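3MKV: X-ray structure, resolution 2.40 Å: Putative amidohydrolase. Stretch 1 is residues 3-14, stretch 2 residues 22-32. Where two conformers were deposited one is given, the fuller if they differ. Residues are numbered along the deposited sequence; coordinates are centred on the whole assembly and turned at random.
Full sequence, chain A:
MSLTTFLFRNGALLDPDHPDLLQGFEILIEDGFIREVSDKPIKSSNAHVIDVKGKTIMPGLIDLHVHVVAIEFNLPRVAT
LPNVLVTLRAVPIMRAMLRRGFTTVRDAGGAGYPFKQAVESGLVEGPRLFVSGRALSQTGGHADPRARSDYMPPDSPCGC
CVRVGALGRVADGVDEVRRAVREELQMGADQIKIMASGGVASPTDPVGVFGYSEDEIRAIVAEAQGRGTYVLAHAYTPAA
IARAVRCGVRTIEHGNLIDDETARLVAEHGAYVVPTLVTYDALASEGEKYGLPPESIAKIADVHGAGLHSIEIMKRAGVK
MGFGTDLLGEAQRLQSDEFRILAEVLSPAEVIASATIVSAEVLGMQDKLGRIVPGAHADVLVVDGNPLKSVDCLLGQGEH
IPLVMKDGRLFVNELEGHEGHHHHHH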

# COMPACT_ATOMS: atom_id res chain seq x y z
N LEU A 3 22.03 45.10 -29.91
CA LEU A 3 21.66 46.46 -29.39
C LEU A 3 20.24 46.87 -29.77
O LEU A 3 20.02 47.47 -30.83
CB LEU A 3 22.64 47.52 -29.89
CG LEU A 3 24.03 47.58 -29.27
CD1 LEU A 3 24.74 48.86 -29.72
CD2 LEU A 3 23.95 47.52 -27.74
N THR A 4 19.28 46.55 -28.91
CA THR A 4 17.93 47.06 -29.06
C THR A 4 17.72 48.13 -27.99
O THR A 4 17.40 47.82 -26.84
CB THR A 4 16.88 45.96 -28.93
OG1 THR A 4 15.59 46.49 -29.27
CG2 THR A 4 16.87 45.41 -27.52
N THR A 5 17.91 49.38 -28.38
CA THR A 5 18.10 50.47 -27.43
C THR A 5 16.90 51.42 -27.32
O THR A 5 16.12 51.55 -28.25
CB THR A 5 19.36 51.28 -27.80
OG1 THR A 5 20.50 50.41 -27.78
CG2 THR A 5 19.58 52.42 -26.83
N PHE A 6 16.77 52.05 -26.16
CA PHE A 6 15.70 53.02 -25.92
C PHE A 6 16.21 54.20 -25.10
O PHE A 6 17.03 54.04 -24.18
CB PHE A 6 14.52 52.37 -25.20
CG PHE A 6 13.80 51.34 -26.02
CD1 PHE A 6 12.64 51.66 -26.69
CD2 PHE A 6 14.29 50.05 -26.11
CE1 PHE A 6 11.97 50.71 -27.45
CE2 PHE A 6 13.63 49.09 -26.87
CZ PHE A 6 12.47 49.42 -27.54
N LEU A 7 15.73 55.38 -25.44
CA LEU A 7 16.10 56.58 -24.71
C LEU A 7 14.86 57.39 -24.32
O LEU A 7 14.20 58.00 -25.16
CB LEU A 7 17.09 57.43 -25.51
CG LEU A 7 17.68 58.60 -24.72
CD1 LEU A 7 19.02 59.02 -25.29
CD2 LEU A 7 16.71 59.77 -24.70
N PHE A 8 14.55 57.36 -23.03
CA PHE A 8 13.48 58.17 -22.47
C PHE A 8 13.98 59.59 -22.30
O PHE A 8 15.05 59.82 -21.74
CB PHE A 8 13.06 57.60 -21.12
CG PHE A 8 12.35 56.28 -21.21
CD1 PHE A 8 10.97 56.22 -21.24
CD2 PHE A 8 13.07 55.10 -21.28
CE1 PHE A 8 10.32 55.00 -21.32
CE2 PHE A 8 12.43 53.89 -21.36
CZ PHE A 8 11.05 53.84 -21.38
N ARG A 9 13.21 60.55 -22.80
CA ARG A 9 13.59 61.96 -22.78
C ARG A 9 12.40 62.88 -22.48
O ARG A 9 11.27 62.56 -22.81
CB ARG A 9 14.20 62.33 -24.13
CG ARG A 9 14.92 63.66 -24.17
CD ARG A 9 15.39 64.00 -25.59
NE ARG A 9 14.27 64.26 -26.50
CZ ARG A 9 13.51 65.35 -26.47
NH1 ARG A 9 12.52 65.49 -27.34
NH2 ARG A 9 13.74 66.29 -25.56
N ASN A 10 12.67 64.05 -21.93
CA ASN A 10 11.63 65.07 -21.72
C ASN A 10 10.53 64.72 -20.71
O ASN A 10 9.34 64.95 -20.96
CB ASN A 10 10.99 65.43 -23.06
CG ASN A 10 10.44 66.84 -23.06
OD1 ASN A 10 11.12 67.78 -22.63
ND2 ASN A 10 9.22 67.00 -23.55
N GLY A 11 10.93 64.18 -19.56
CA GLY A 11 9.97 63.85 -18.52
C GLY A 11 10.48 64.05 -17.10
O GLY A 11 11.65 64.34 -16.88
N ALA A 12 9.58 63.89 -16.14
CA ALA A 12 9.96 63.86 -14.74
C ALA A 12 10.39 62.44 -14.41
O ALA A 12 9.90 61.48 -15.01
CB ALA A 12 8.79 64.28 -13.87
N LEU A 13 11.32 62.31 -13.48
CA LEU A 13 11.81 61.01 -13.04
C LEU A 13 11.43 60.81 -11.60
O LEU A 13 11.68 61.68 -10.77
CB LEU A 13 13.33 60.94 -13.16
CG LEU A 13 13.96 59.64 -12.67
CD1 LEU A 13 13.28 58.45 -13.33
CD2 LEU A 13 15.45 59.63 -12.96
N LEU A 14 10.80 59.68 -11.30
CA LEU A 14 10.45 59.35 -9.93
C LEU A 14 11.53 58.45 -9.35
O LEU A 14 11.73 57.32 -9.79
CB LEU A 14 9.10 58.65 -9.89
CG LEU A 14 8.39 58.57 -8.54
CD1 LEU A 14 6.94 58.16 -8.75
CD2 LEU A 14 9.10 57.60 -7.58
N LEU A 22 12.23 64.39 -9.99
CA LEU A 22 13.43 64.98 -10.55
C LEU A 22 13.17 65.37 -12.00
O LEU A 22 12.63 64.57 -12.78
CB LEU A 22 14.60 64.01 -10.46
CG LEU A 22 14.81 63.39 -9.08
CD1 LEU A 22 15.84 62.28 -9.11
CD2 LEU A 22 15.19 64.46 -8.07
N GLN A 23 13.54 66.59 -12.37
CA GLN A 23 13.32 67.07 -13.73
C GLN A 23 14.64 67.11 -14.49
O GLN A 23 15.70 67.25 -13.89
CB GLN A 23 12.69 68.45 -13.71
CG GLN A 23 11.50 68.57 -14.64
CD GLN A 23 10.20 68.17 -13.98
OE1 GLN A 23 10.04 68.29 -12.76
NE2 GLN A 23 9.25 67.70 -14.78
N GLY A 24 14.57 66.94 -15.81
CA GLY A 24 15.75 67.10 -16.66
C GLY A 24 16.69 65.91 -16.78
O GLY A 24 17.86 66.07 -17.13
N PHE A 25 16.19 64.71 -16.50
CA PHE A 25 16.99 63.50 -16.71
C PHE A 25 16.66 62.78 -18.01
O PHE A 25 15.56 62.90 -18.55
CB PHE A 25 16.83 62.52 -15.54
CG PHE A 25 17.60 62.91 -14.32
CD1 PHE A 25 18.90 62.46 -14.14
CD2 PHE A 25 17.03 63.73 -13.35
CE1 PHE A 25 19.63 62.83 -13.02
CE2 PHE A 25 17.74 64.10 -12.23
CZ PHE A 25 19.05 63.65 -12.06
N GLU A 26 17.63 62.02 -18.50
CA GLU A 26 17.40 61.12 -19.61
C GLU A 26 17.84 59.71 -19.21
O GLU A 26 18.78 59.54 -18.42
CB GLU A 26 18.16 61.60 -20.85
CG GLU A 26 17.63 62.92 -21.41
CD GLU A 26 18.23 63.27 -22.77
OE1 GLU A 26 17.66 64.14 -23.46
OE2 GLU A 26 19.27 62.68 -23.14
N ILE A 27 17.14 58.70 -19.72
CA ILE A 27 17.44 57.33 -19.35
C ILE A 27 17.79 56.49 -20.57
O ILE A 27 17.08 56.50 -21.58
CB ILE A 27 16.25 56.68 -18.60
CG1 ILE A 27 15.61 57.70 -17.64
CG2 ILE A 27 16.71 55.45 -17.84
CD1 ILE A 27 14.21 57.33 -17.22
N LEU A 28 18.91 55.78 -20.49
CA LEU A 28 19.37 54.97 -21.60
C LEU A 28 19.15 53.49 -21.32
O LEU A 28 19.81 52.91 -20.45
CB LEU A 28 20.85 55.23 -21.88
CG LEU A 28 21.48 54.41 -23.01
CD1 LEU A 28 20.90 54.81 -24.37
CD2 LEU A 28 22.98 54.57 -23.01
N ILE A 29 18.22 52.89 -22.05
CA ILE A 29 17.92 51.47 -21.91
C ILE A 29 18.46 50.71 -23.11
O ILE A 29 18.22 51.10 -24.25
CB ILE A 29 16.41 51.22 -21.84
CG1 ILE A 29 15.87 51.70 -20.49
CG2 ILE A 29 16.09 49.75 -22.09
CD1 ILE A 29 16.25 53.11 -20.19
N GLU A 30 19.17 49.62 -22.85
CA GLU A 30 19.57 48.74 -23.93
C GLU A 30 19.79 47.31 -23.45
O GLU A 30 20.46 47.07 -22.44
CB GLU A 30 20.81 49.27 -24.65
CG GLU A 30 22.07 49.21 -23.83
CD GLU A 30 23.21 49.95 -24.49
OE1 GLU A 30 23.07 51.17 -24.71
OE2 GLU A 30 24.24 49.31 -24.78
N ASP A 31 19.20 46.36 -24.18
CA ASP A 31 19.31 44.94 -23.85
C ASP A 31 18.82 44.58 -22.45
O ASP A 31 19.50 43.87 -21.70
CB ASP A 31 20.75 44.46 -24.05
CG ASP A 31 21.10 44.26 -25.51
OD1 ASP A 31 22.28 43.98 -25.80
OD2 ASP A 31 20.20 44.39 -26.37
N GLY A 32 17.64 45.07 -22.10
CA GLY A 32 16.99 44.68 -20.86
C GLY A 32 17.36 45.49 -19.63
O GLY A 32 16.68 45.41 -18.61
O HOH W 1 16.36 46.19 -23.96

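An antiparallel pair of strands is held by its backbone and sorted by its side chains, and residues 3-14 and 22-32 of this putative amidohydrolase illustrate both halves of that principle. The strands 5-9 and 25-30 run at 163° to one another, with axes approaching to 4.5 Å, and the whole contact buries 999 Å² summed over both sides.

The backbone bonds come in reciprocal pairs at every second residue, because alternate residues of a strand turn their N-H and C=O groups to the same neighbour. Phe 6 N donates to Ile 29 O at 2.6 Å, and Ile 29 N returns the bond to Phe 6 O at 2.7 Å. Two residues on, Phe 8 N reaches Ile 27 O at 3.0 Å, with a more bent angle of 141°, while Ile 27 N meets Phe 8 O at 3.1 Å. Both stretches turn a corner, at Asn 10 and Gly 11 in one and at Gly 24 in the other; the positive phi of Gly 24 favours glycine. Beyond it the pattern resumes: Leu 13 N to Leu 22 O is 2.7 Å and Leu 22 N to Leu 13 O is 2.9 Å.

Carbonyl oxygens also receive CA-H groups from the intervening residues. Leu 7 CA lies 3.3 Å from Ile 27 O, and Ala 12 CA lies 3.4 Å from Leu 22 O, so each of these oxygens faces an N-H and a neighbouring CA-H together.

Apolar packing follows from the register, since paired residues send their side chains to the same face. Phe 6, Phe 8, Ile 27 and Ile 29 share one face: Phe 6 CB sits 4.0 Å from Ile 29 CB, and Phe 8 CB lies 4.1 Å from Ile 27 CD1. Ile 29 CD1 approaches the edge of the Phe 8 ring, 3.9 Å from Phe 8 CD2. Leu 13 extends this hydrophobic set past the corner, its CD1 4.2 Å from Ile 27 CD1 and its CD2 4.1 Å from Phe 25 CB. On the opposite face, Thr 5 CG2 touches Leu 28 CD1 at 3.7 Å.

The polar side chains make few direct bonds across the contact. Arg 9 and Glu 26 carry opposite charges, but Arg 9 NE remains 4.6 Å from Glu 26 OE1, beyond a salt bridge; the aliphatic Arg 9 CG comes nearer Glu 26 OE1, at 2.9 Å. Near the start of the first stretch, Thr 4 N makes a weak hydrogen bond to Asp 31 OD2, nearly straight but 3.5 Å long. A water accepts from Gly 32 N at 2.5 Å and donates weakly to Thr 4 O at 3.5 Å, bridging the two stretches.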